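PDB 1QSA: soluble lytic murein transglycosylase from Escherichia coli, which probably cleaves the glycosidic bonds between N-acetylmuramic acid and N-acetylglucosamine in peptidoglycan, forming a 1,6-anhydro bond in the N-acetylmuramic acid residue. Local coordinates for residues Cys106-Tyr110 and Pro136-Leu142; Gln75-Val79 and Phe94-Gly100; Tyr157-Ile161 and Val175-Pro181; Asp49-Gln53 and Glu81-Arg85. The contacts are given in a common frame with arbitrary orientation. Where two conformers were deposited one is given. Numbering follows the deposited sequence.

Contact 1: residues Cys106-Tyr110 and Pro136-Leu142; sequences CNYYY and PNACDKL
Helices 102-114 and 138-148 run nearly parallel, with helix 118-129 between them in sequence, as equivalent helices of successive hairpins do in an alpha-superhelix. The axes of 106-110 and 138-142 come within 8.5 Å and cross at 27°. Cys106 CA lies 4.8 Å from Cys139 CA, and Tyr110 CA 5.3 Å from Leu142 CA. At the N-terminal end of the second helix, Cys106, chi1 m, sends SG to a disulfide with Cys139 SG, 2.0 Å, chi3 -92°. Cys106 CB presses on the small Ala138 CB at 4.0 Å. One turn on, Leu142 is a second bump. Its CD2 lies 3.8 Å from Tyr109 CB and 3.9 Å from Cys106 O, filling the hollow between them. Lys141, chi1 p, folds back over one face of the Tyr110 ring, its CD 3.7 Å from the ring centroid in a CH-pi contact. Lys141 NZ donates to Asn107 OD1 at 2.8 Å and to Ala138 O at 2.9 Å. The disulfide fixes the pair covalently, as suits an oxidising periplasm.

Contact 2: residues Gln75-Val79 and Phe94-Gly100; sequences QSRFV and FSPEKPG
The segment 75-79 is helical. Facing it, 94-100 leaves a helix at Phe94 and continues without regular structure, Ser95 being extended at phi/psi -133/76. Ser95 OG bonds Glu97 O at 2.9 Å, within the loop. Ser76 CA is 5.9 Å from Pro99 CA, and Val79 CA is 7.0 Å from Ser95 CA. Gln75 comes first. With chi1 t and chi2 p, it brings its amide to the end of the other helix. NE2 gives a weak hydrogen bond to Phe94 O at 3.4 Å, and OE1 lies 3.1 Å from Phe94 CZ. Next, Ser76 OG sits 3.9 Å from Pro99 CB. A water links it to the loop, 3.2 Å from Ser76 OG and accepting from Gly100 N at 2.8 Å. Ser76 OG also bonds to Thr101 N. The loop thus joins helix 88-94 to helix 102-114 across the side of helix 69-84, a link between successive helices of the alpha-superhelix. Phe78, chi1 t, points its edge at the face of Phe94 in a T-shaped pair. The centroids are 5.0 Å apart and the planes meet at 77°. Val58 of helix 55-64 touches both rings. Val79 closes the segment, also with chi1 t. Its CG2 packs 3.5 Å from Ser95 CB, 4.0 Å from Phe94 CD2 at the ring edge, and 4.5 Å from Pro99 CB.

Contact 3: residues Tyr157-Ile161 and Val175-Pro181; sequences YLERI and VLAGQMP
Segment 157-161 is helical. Segment 175-181 starts as helix and then becomes a loop. The closest CA atoms are Ile161 and Leu176, 6.6 Å apart. Leu176, chi1 m and chi2 t, points toward the first helix. Its CB lies 3.6 Å from Ile161 CG1, and its CD1 lies 3.8 Å from Arg160 CG. Leu176 O accepts a 2.6 Å hydrogen bond from Tyr157 OH, so the tyrosine reaches the last turn of helix 170-178. The same carbonyl takes Gln179 N at 3.1 Å. At Ala177 the backbone N is 4.1 Å from Ile161 CD1. Gln179 passes beside the hydroxyl, its CB 3.5 Å from Tyr157 OH. Met180, chi1 t and chi2 p, turns back: CE is 3.7 Å from Ile161 CD1, and SD makes an oblique Met-aromatic contact 5.2 Å from the Tyr157 centroid. Pro181 then covers one face of that ring, with CD 3.6 Å from the centroid in a CH-pi contact. The contact is a helical hairpin of the alpha-superhelix. Arg160 bonds Thr131 O, Met180 meets helix 185-196, and Ile161 packs on Phe213 and Met217 of helix 212-228.

Contact 4: residues Asp49-Gln53 and Glu81-Arg85; sequences DLMNQ and ELARR
A 3-10 turn, 50-52, faces segment 81-85, near the C-terminal end of helix 69-84. The nearest CA atoms are Met51 and Glu81, 6.8 Å apart. Arg85 does most of the bonding across the gap. With chi1 m and the next two angles t, its guanidinium reaches the loop carbonyls. Arg85 NH2 donates to Gln53 O at 2.9 Å and weakly to Leu50 O at 3.0 Å. Arg85 NH1 also reaches Gln53 O, at 3.2 Å. Leu50 O also accepts from Gln53 N at 3.3 Å, and Gln53 NE2 bonds Ile46 O. Met51 O, 3.3 Å from Arg85 NH2 at too poor an angle to bond, accepts from a water at 2.7 Å. That water accepts weakly from Arg84 NH2 at 3.2 Å. Glu81 joins both arginines in a salt-bridge network. Arg84 NE meets Glu81 OE1, Arg84 NH2 meets Glu81 OE2, and Arg85 NE meets Glu81 OE2, each at 2.8 Å. Met51 CE lies over one face of the Arg84 guanidinium, 3.3 Å from NE. In the turn, Asn52 ND2 bonds Asp49 OD1 at 2.9 Å, and Asn52 N bonds Asp49 O at 3.0 Å. This is a largely polar join in the alpha-superhelix, with Met51 and Leu50 adding apolar cover. The turn links helix 38-48 to helix 55-64, and Leu82 of helix 69-84 packs on helix 88-94.

All four contacts lie in the N-terminal part of the alpha-superhelix, away from the predicted active site, Glu478. Contacts 4 and 2 share helix 69-84, and their segments alternate along the chain. Their centres are 13 Å apart, and Phe78 touches both Gln53 and Arg85. Contact 1 follows in sequence. It is 13 Å from contact 2, centre to centre, and Tyr108 OH probably bonds Pro96 O. It also meets contact 4, through Asn107 and Ala83. Contact 3 comes last, 18 Å from contact 1 between centres and not touching it; helices 138-148 and 154-166 are consecutive. Contact 3 joins consecutive helices; contacts 1 and 4 reach past an intervening helix, tying successive layers of the superhelix.

Contact 1: residues Cys106-Tyr110 and Pro136-Leu142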
# COMPACT_ATOMS: atom_id res chain seq x y z
N CYS A 106 -18.24 15.89 8.04
CA CYS A 106 -18.94 15.77 9.32
C CYS A 106 -19.41 17.16 9.75
O CYS A 106 -20.55 17.35 10.18
CB CYS A 106 -18.00 15.25 10.41
SG CYS A 106 -17.36 13.56 10.18
N ASN A 107 -18.53 18.14 9.61
CA ASN A 107 -18.87 19.51 10.00
C ASN A 107 -19.89 20.17 9.07
O ASN A 107 -20.76 20.92 9.51
CB ASN A 107 -17.60 20.34 10.12
CG ASN A 107 -16.82 20.01 11.39
OD1 ASN A 107 -17.42 19.84 12.46
ND2 ASN A 107 -15.51 19.95 11.29
N TYR A 108 -19.81 19.83 7.78
CA TYR A 108 -20.73 20.36 6.77
C TYR A 108 -22.15 19.91 7.09
O TYR A 108 -23.09 20.72 7.08
CB TYR A 108 -20.30 19.84 5.39
CG TYR A 108 -21.25 20.16 4.25
CD1 TYR A 108 -21.16 21.38 3.56
CD2 TYR A 108 -22.21 19.24 3.83
CE1 TYR A 108 -21.99 21.66 2.47
CE2 TYR A 108 -23.06 19.51 2.74
CZ TYR A 108 -22.94 20.73 2.06
OH TYR A 108 -23.73 20.97 0.96
N TYR A 109 -22.33 18.61 7.36
CA TYR A 109 -23.66 18.11 7.69
C TYR A 109 -24.17 18.60 9.03
O TYR A 109 -25.37 18.85 9.17
CB TYR A 109 -23.74 16.60 7.53
CG TYR A 109 -23.67 16.25 6.07
CD1 TYR A 109 -24.69 16.65 5.20
CD2 TYR A 109 -22.56 15.59 5.54
CE1 TYR A 109 -24.61 16.41 3.85
CE2 TYR A 109 -22.47 15.35 4.16
CZ TYR A 109 -23.51 15.76 3.33
OH TYR A 109 -23.46 15.51 1.99
N TYR A 110 -23.28 18.82 10.00
CA TYR A 110 -23.73 19.35 11.29
C TYR A 110 -24.17 20.81 11.04
O TYR A 110 -25.16 21.28 11.62
CB TYR A 110 -22.61 19.30 12.33
CG TYR A 110 -23.07 19.66 13.73
CD1 TYR A 110 -23.88 18.79 14.46
CD2 TYR A 110 -22.66 20.85 14.33
CE1 TYR A 110 -24.27 19.09 15.76
CE2 TYR A 110 -23.05 21.17 15.63
CZ TYR A 110 -23.85 20.28 16.34
OH TYR A 110 -24.22 20.60 17.64
N PRO A 136 -13.90 10.67 12.16
CA PRO A 136 -13.39 11.82 12.93
C PRO A 136 -14.25 12.15 14.15
O PRO A 136 -15.47 11.96 14.14
CB PRO A 136 -13.41 12.96 11.90
CG PRO A 136 -13.14 12.26 10.60
CD PRO A 136 -14.00 10.99 10.73
N ASN A 137 -13.60 12.68 15.19
CA ASN A 137 -14.29 13.07 16.42
C ASN A 137 -15.37 14.10 16.07
O ASN A 137 -16.41 14.16 16.73
CB ASN A 137 -13.28 13.65 17.42
CG ASN A 137 -13.93 14.11 18.72
OD1 ASN A 137 -13.82 15.27 19.09
ND2 ASN A 137 -14.61 13.20 19.42
N ALA A 138 -15.15 14.86 14.99
CA ALA A 138 -16.12 15.87 14.52
C ALA A 138 -17.50 15.28 14.19
O ALA A 138 -18.51 15.98 14.24
CB ALA A 138 -15.56 16.61 13.30
N CYS A 139 -17.53 14.01 13.80
CA CYS A 139 -18.80 13.36 13.47
C CYS A 139 -19.63 12.97 14.68
O CYS A 139 -20.83 12.73 14.54
CB CYS A 139 -18.56 12.12 12.58
SG CYS A 139 -18.90 12.38 10.80
N ASP A 140 -19.01 12.92 15.85
CA ASP A 140 -19.75 12.52 17.05
C ASP A 140 -20.98 13.39 17.32
O ASP A 140 -22.09 12.87 17.54
CB ASP A 140 -18.83 12.46 18.27
CG ASP A 140 -17.79 11.34 18.16
OD1 ASP A 140 -17.98 10.40 17.35
OD2 ASP A 140 -16.79 11.39 18.90
N LYS A 141 -20.81 14.71 17.24
CA LYS A 141 -21.94 15.62 17.47
C LYS A 141 -23.05 15.42 16.42
O LYS A 141 -24.25 15.55 16.72
CB LYS A 141 -21.46 17.08 17.51
CG LYS A 141 -20.74 17.56 16.25
CD LYS A 141 -20.22 19.00 16.45
CE LYS A 141 -19.52 19.54 15.21
NZ LYS A 141 -18.27 18.77 14.92
N LEU A 142 -22.65 15.09 15.20
CA LEU A 142 -23.58 14.86 14.10
C LEU A 142 -24.37 13.57 14.32
O LEU A 142 -25.59 13.55 14.15
CB LEU A 142 -22.85 14.80 12.75
CG LEU A 142 -23.72 14.43 11.53
CD1 LEU A 142 -24.82 15.48 11.25
CD2 LEU A 142 -22.82 14.24 10.31

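Contact 2: residues Gln75-Val79 and Phe94-Gly100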
# COMPACT_ATOMS: atom_id res chain seq x y z
N GLN A 75 -9.50 24.37 1.69
CA GLN A 75 -10.96 24.41 1.65
C GLN A 75 -11.55 23.59 2.82
O GLN A 75 -12.39 24.08 3.59
CB GLN A 75 -11.45 23.85 0.31
CG GLN A 75 -12.94 24.00 0.08
CD GLN A 75 -13.39 25.45 -0.03
OE1 GLN A 75 -12.57 26.37 -0.15
NE2 GLN A 75 -14.69 25.67 0.02
N SER A 76 -11.10 22.35 2.95
CA SER A 76 -11.55 21.50 4.05
C SER A 76 -11.01 21.97 5.40
O SER A 76 -11.73 21.94 6.39
CB SER A 76 -11.17 20.02 3.81
OG SER A 76 -11.98 19.44 2.81
N ARG A 77 -9.76 22.46 5.43
CA ARG A 77 -9.17 22.96 6.67
C ARG A 77 -9.93 24.18 7.21
O ARG A 77 -10.22 24.27 8.42
CB ARG A 77 -7.70 23.32 6.44
CG ARG A 77 -6.99 23.83 7.69
CD ARG A 77 -5.51 24.08 7.41
NE ARG A 77 -4.85 24.69 8.56
CZ ARG A 77 -3.54 24.93 8.64
NH1 ARG A 77 -2.73 24.62 7.63
NH2 ARG A 77 -3.03 25.50 9.73
N PHE A 78 -10.34 25.08 6.32
CA PHE A 78 -11.07 26.26 6.76
C PHE A 78 -12.50 25.90 7.17
O PHE A 78 -13.09 26.56 8.03
CB PHE A 78 -11.05 27.38 5.73
CG PHE A 78 -11.41 28.71 6.31
CD1 PHE A 78 -10.67 29.24 7.37
CD2 PHE A 78 -12.50 29.43 5.82
CE1 PHE A 78 -11.01 30.48 7.94
CE2 PHE A 78 -12.85 30.66 6.39
CZ PHE A 78 -12.10 31.18 7.44
N VAL A 79 -13.07 24.88 6.53
CA VAL A 79 -14.41 24.43 6.93
C VAL A 79 -14.31 23.99 8.39
O VAL A 79 -15.16 24.34 9.21
CB VAL A 79 -14.89 23.26 6.05
CG1 VAL A 79 -15.98 22.44 6.77
CG2 VAL A 79 -15.47 23.80 4.76
N PHE A 94 -19.21 29.57 2.92
CA PHE A 94 -17.85 29.35 2.44
C PHE A 94 -17.74 28.06 1.61
O PHE A 94 -17.02 28.01 0.60
CB PHE A 94 -16.87 29.31 3.62
CG PHE A 94 -15.47 28.89 3.24
CD1 PHE A 94 -14.61 29.80 2.61
CD2 PHE A 94 -15.04 27.58 3.45
CE1 PHE A 94 -13.34 29.40 2.18
CE2 PHE A 94 -13.76 27.17 3.03
CZ PHE A 94 -12.91 28.08 2.40
N SER A 95 -18.49 27.04 2.03
CA SER A 95 -18.49 25.74 1.36
C SER A 95 -19.94 25.27 1.15
O SER A 95 -20.43 24.39 1.86
CB SER A 95 -17.72 24.71 2.22
OG SER A 95 -17.70 23.43 1.60
N PRO A 96 -20.64 25.84 0.15
CA PRO A 96 -22.03 25.44 -0.11
C PRO A 96 -22.17 23.97 -0.54
O PRO A 96 -23.22 23.37 -0.33
CB PRO A 96 -22.48 26.41 -1.21
CG PRO A 96 -21.21 26.93 -1.81
CD PRO A 96 -20.27 27.02 -0.65
N GLU A 97 -21.11 23.42 -1.13
CA GLU A 97 -21.09 22.02 -1.57
C GLU A 97 -20.31 21.17 -0.57
O GLU A 97 -19.45 21.67 0.15
CB GLU A 97 -20.42 21.88 -2.94
CG GLU A 97 -21.01 22.74 -4.05
CD GLU A 97 -22.52 22.68 -4.13
OE1 GLU A 97 -23.10 21.58 -3.99
OE2 GLU A 97 -23.14 23.76 -4.32
N LYS A 98 -20.61 19.88 -0.55
CA LYS A 98 -19.96 18.92 0.34
C LYS A 98 -18.43 19.00 0.17
O LYS A 98 -17.92 18.95 -0.96
CB LYS A 98 -20.46 17.51 -0.03
CG LYS A 98 -19.89 16.36 0.77
CD LYS A 98 -20.30 15.06 0.07
CE LYS A 98 -19.89 13.83 0.87
NZ LYS A 98 -20.27 12.56 0.16
N PRO A 99 -17.68 19.22 1.27
CA PRO A 99 -16.22 19.32 1.18
C PRO A 99 -15.51 18.00 0.93
O PRO A 99 -16.13 16.93 0.92
CB PRO A 99 -15.82 19.96 2.52
CG PRO A 99 -16.91 19.55 3.45
CD PRO A 99 -18.17 19.57 2.62
N GLY A 100 -14.19 18.07 0.77
CA GLY A 100 -13.40 16.90 0.45
C GLY A 100 -13.03 15.88 1.51
O GLY A 100 -13.04 14.68 1.24
O HOH W 1 -13.40 20.73 0.20

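Contact 3: residues Tyr157-Ile161 and Val175-Pro181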
# COMPACT_ATOMS: atom_id res chain seq x y z
N TYR A 157 -28.13 1.31 12.82
CA TYR A 157 -27.29 1.27 14.02
C TYR A 157 -26.67 -0.12 14.13
O TYR A 157 -25.45 -0.27 14.26
CB TYR A 157 -28.12 1.57 15.28
CG TYR A 157 -27.27 1.86 16.50
CD1 TYR A 157 -26.68 0.83 17.24
CD2 TYR A 157 -27.00 3.18 16.88
CE1 TYR A 157 -25.85 1.10 18.32
CE2 TYR A 157 -26.16 3.46 17.97
CZ TYR A 157 -25.59 2.42 18.68
OH TYR A 157 -24.75 2.71 19.73
N LEU A 158 -27.50 -1.15 14.00
CA LEU A 158 -27.04 -2.53 14.09
C LEU A 158 -26.08 -2.87 12.95
O LEU A 158 -25.09 -3.59 13.15
CB LEU A 158 -28.25 -3.48 14.10
CG LEU A 158 -28.02 -4.85 14.72
CD1 LEU A 158 -27.58 -4.72 16.18
CD2 LEU A 158 -29.30 -5.67 14.60
N GLU A 159 -26.32 -2.31 11.77
CA GLU A 159 -25.45 -2.53 10.61
C GLU A 159 -24.03 -2.00 10.85
O GLU A 159 -23.05 -2.61 10.41
CB GLU A 159 -26.06 -1.88 9.36
CG GLU A 159 -25.16 -1.85 8.12
CD GLU A 159 -24.77 -3.23 7.60
OE1 GLU A 159 -25.28 -4.25 8.10
OE2 GLU A 159 -23.92 -3.28 6.67
N ARG A 160 -23.90 -0.86 11.54
CA ARG A 160 -22.57 -0.36 11.81
C ARG A 160 -21.81 -1.30 12.75
O ARG A 160 -20.59 -1.44 12.64
CB ARG A 160 -22.58 1.07 12.37
CG ARG A 160 -21.16 1.63 12.38
CD ARG A 160 -21.07 3.10 12.81
NE ARG A 160 -19.72 3.59 12.57
CZ ARG A 160 -19.16 4.61 13.20
NH1 ARG A 160 -19.83 5.27 14.14
NH2 ARG A 160 -17.91 4.97 12.90
N ILE A 161 -22.53 -1.93 13.69
CA ILE A 161 -21.91 -2.89 14.62
C ILE A 161 -21.35 -4.07 13.81
O ILE A 161 -20.21 -4.49 14.02
CB ILE A 161 -22.93 -3.40 15.69
CG1 ILE A 161 -23.24 -2.27 16.68
CG2 ILE A 161 -22.37 -4.64 16.40
CD1 ILE A 161 -24.20 -2.64 17.78
N VAL A 175 -18.30 0.21 21.99
CA VAL A 175 -18.88 1.53 22.24
C VAL A 175 -20.33 1.58 21.72
O VAL A 175 -21.23 2.06 22.42
CB VAL A 175 -18.05 2.67 21.58
CG1 VAL A 175 -18.82 4.01 21.60
CG2 VAL A 175 -16.74 2.84 22.32
N LEU A 176 -20.56 1.04 20.52
CA LEU A 176 -21.89 1.04 19.92
C LEU A 176 -22.87 0.19 20.74
O LEU A 176 -23.97 0.64 21.04
CB LEU A 176 -21.82 0.54 18.47
CG LEU A 176 -21.12 1.47 17.47
CD1 LEU A 176 -21.03 0.81 16.11
CD2 LEU A 176 -21.86 2.80 17.35
N ALA A 177 -22.43 -1.00 21.14
CA ALA A 177 -23.28 -1.89 21.93
C ALA A 177 -23.55 -1.31 23.32
O ALA A 177 -24.62 -1.55 23.90
CB ALA A 177 -22.67 -3.29 22.03
N GLY A 178 -22.60 -0.55 23.85
CA GLY A 178 -22.78 0.08 25.15
C GLY A 178 -23.87 1.15 25.12
O GLY A 178 -24.47 1.47 26.14
N GLN A 179 -24.12 1.71 23.94
CA GLN A 179 -25.16 2.74 23.74
C GLN A 179 -26.29 2.16 22.89
O GLN A 179 -26.99 2.89 22.20
CB GLN A 179 -24.56 3.96 23.02
CG GLN A 179 -23.25 4.50 23.59
CD GLN A 179 -22.59 5.55 22.70
OE1 GLN A 179 -23.17 6.02 21.72
NE2 GLN A 179 -21.36 5.92 23.03
N MET A 180 -26.49 0.85 22.94
CA MET A 180 -27.51 0.19 22.12
C MET A 180 -28.95 0.71 22.22
O MET A 180 -29.44 1.00 23.32
CB MET A 180 -27.55 -1.31 22.46
CG MET A 180 -28.31 -2.16 21.46
SD MET A 180 -27.38 -2.36 19.95
CE MET A 180 -26.59 -3.96 20.25
N PRO A 181 -29.63 0.90 21.07
CA PRO A 181 -31.02 1.37 21.10
C PRO A 181 -31.81 0.27 21.81
O PRO A 181 -31.42 -0.90 21.78
CB PRO A 181 -31.39 1.41 19.62
CG PRO A 181 -30.10 1.73 18.94
CD PRO A 181 -29.08 0.93 19.70

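Contact 4: residues Asp49-Gln53 and Glu81-Arg85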
# COMPACT_ATOMS: atom_id res chain seq x y z
N ASP A 49 -2.36 32.61 10.83
CA ASP A 49 -3.35 33.29 11.65
C ASP A 49 -4.74 32.82 11.22
O ASP A 49 -5.68 33.61 11.17
CB ASP A 49 -3.22 34.81 11.44
CG ASP A 49 -3.92 35.63 12.52
OD1 ASP A 49 -4.03 35.15 13.66
OD2 ASP A 49 -4.34 36.78 12.21
N LEU A 50 -4.88 31.52 10.94
CA LEU A 50 -6.16 30.99 10.46
C LEU A 50 -7.35 31.26 11.39
O LEU A 50 -8.46 31.48 10.92
CB LEU A 50 -6.05 29.49 10.15
CG LEU A 50 -7.11 29.00 9.15
CD1 LEU A 50 -6.91 29.68 7.78
CD2 LEU A 50 -7.08 27.48 9.03
N MET A 51 -7.11 31.28 12.70
CA MET A 51 -8.20 31.52 13.64
C MET A 51 -8.82 32.92 13.56
O MET A 51 -9.93 33.14 14.03
CB MET A 51 -7.75 31.23 15.08
CG MET A 51 -7.49 29.76 15.36
SD MET A 51 -7.09 29.47 17.10
CE MET A 51 -7.65 27.81 17.31
N ASN A 52 -8.10 33.85 12.93
CA ASN A 52 -8.58 35.23 12.80
C ASN A 52 -8.82 35.66 11.36
O ASN A 52 -9.10 36.83 11.09
CB ASN A 52 -7.58 36.17 13.47
CG ASN A 52 -7.48 35.92 14.96
OD1 ASN A 52 -8.50 35.91 15.66
ND2 ASN A 52 -6.28 35.71 15.45
N GLN A 53 -8.74 34.71 10.43
CA GLN A 53 -8.95 35.04 9.03
C GLN A 53 -10.41 35.14 8.60
O GLN A 53 -11.23 34.27 8.95
CB GLN A 53 -8.28 34.00 8.13
CG GLN A 53 -6.78 33.96 8.21
CD GLN A 53 -6.12 35.16 7.56
OE1 GLN A 53 -6.79 36.00 6.94
NE2 GLN A 53 -4.80 35.24 7.69
N GLU A 81 -12.18 25.07 10.57
CA GLU A 81 -11.96 26.27 11.39
C GLU A 81 -13.29 26.97 11.65
O GLU A 81 -13.57 27.38 12.78
CB GLU A 81 -10.97 27.23 10.71
CG GLU A 81 -10.89 28.66 11.31
CD GLU A 81 -10.61 28.70 12.82
OE1 GLU A 81 -10.06 27.73 13.39
OE2 GLU A 81 -10.94 29.73 13.45
N LEU A 82 -14.13 27.09 10.62
CA LEU A 82 -15.44 27.73 10.79
C LEU A 82 -16.28 26.90 11.76
O LEU A 82 -17.03 27.45 12.56
CB LEU A 82 -16.13 27.93 9.44
CG LEU A 82 -15.43 28.98 8.56
CD1 LEU A 82 -16.02 28.94 7.16
CD2 LEU A 82 -15.56 30.38 9.16
N ALA A 83 -16.11 25.57 11.73
CA ALA A 83 -16.84 24.70 12.66
C ALA A 83 -16.34 24.97 14.09
O ALA A 83 -17.14 25.04 15.03
CB ALA A 83 -16.65 23.23 12.29
N ARG A 84 -15.04 25.19 14.24
CA ARG A 84 -14.46 25.47 15.56
C ARG A 84 -15.05 26.77 16.12
O ARG A 84 -15.27 26.88 17.33
CB ARG A 84 -12.94 25.61 15.47
CG ARG A 84 -12.26 25.75 16.83
CD ARG A 84 -10.81 26.24 16.66
NE ARG A 84 -10.76 27.61 16.13
CZ ARG A 84 -10.99 28.71 16.84
NH1 ARG A 84 -11.24 28.64 18.15
NH2 ARG A 84 -10.93 29.90 16.26
N ARG A 85 -15.29 27.76 15.25
CA ARG A 85 -15.89 29.04 15.66
C ARG A 85 -17.40 28.91 15.87
O ARG A 85 -18.04 29.87 16.32
CB ARG A 85 -15.71 30.09 14.57
CG ARG A 85 -14.28 30.39 14.18
CD ARG A 85 -14.27 31.36 13.02
NE ARG A 85 -12.92 31.49 12.48
CZ ARG A 85 -12.58 32.35 11.51
NH1 ARG A 85 -13.48 33.14 10.97
NH2 ARG A 85 -11.32 32.38 11.09
O HOH W 2 -11.63 33.00 16.13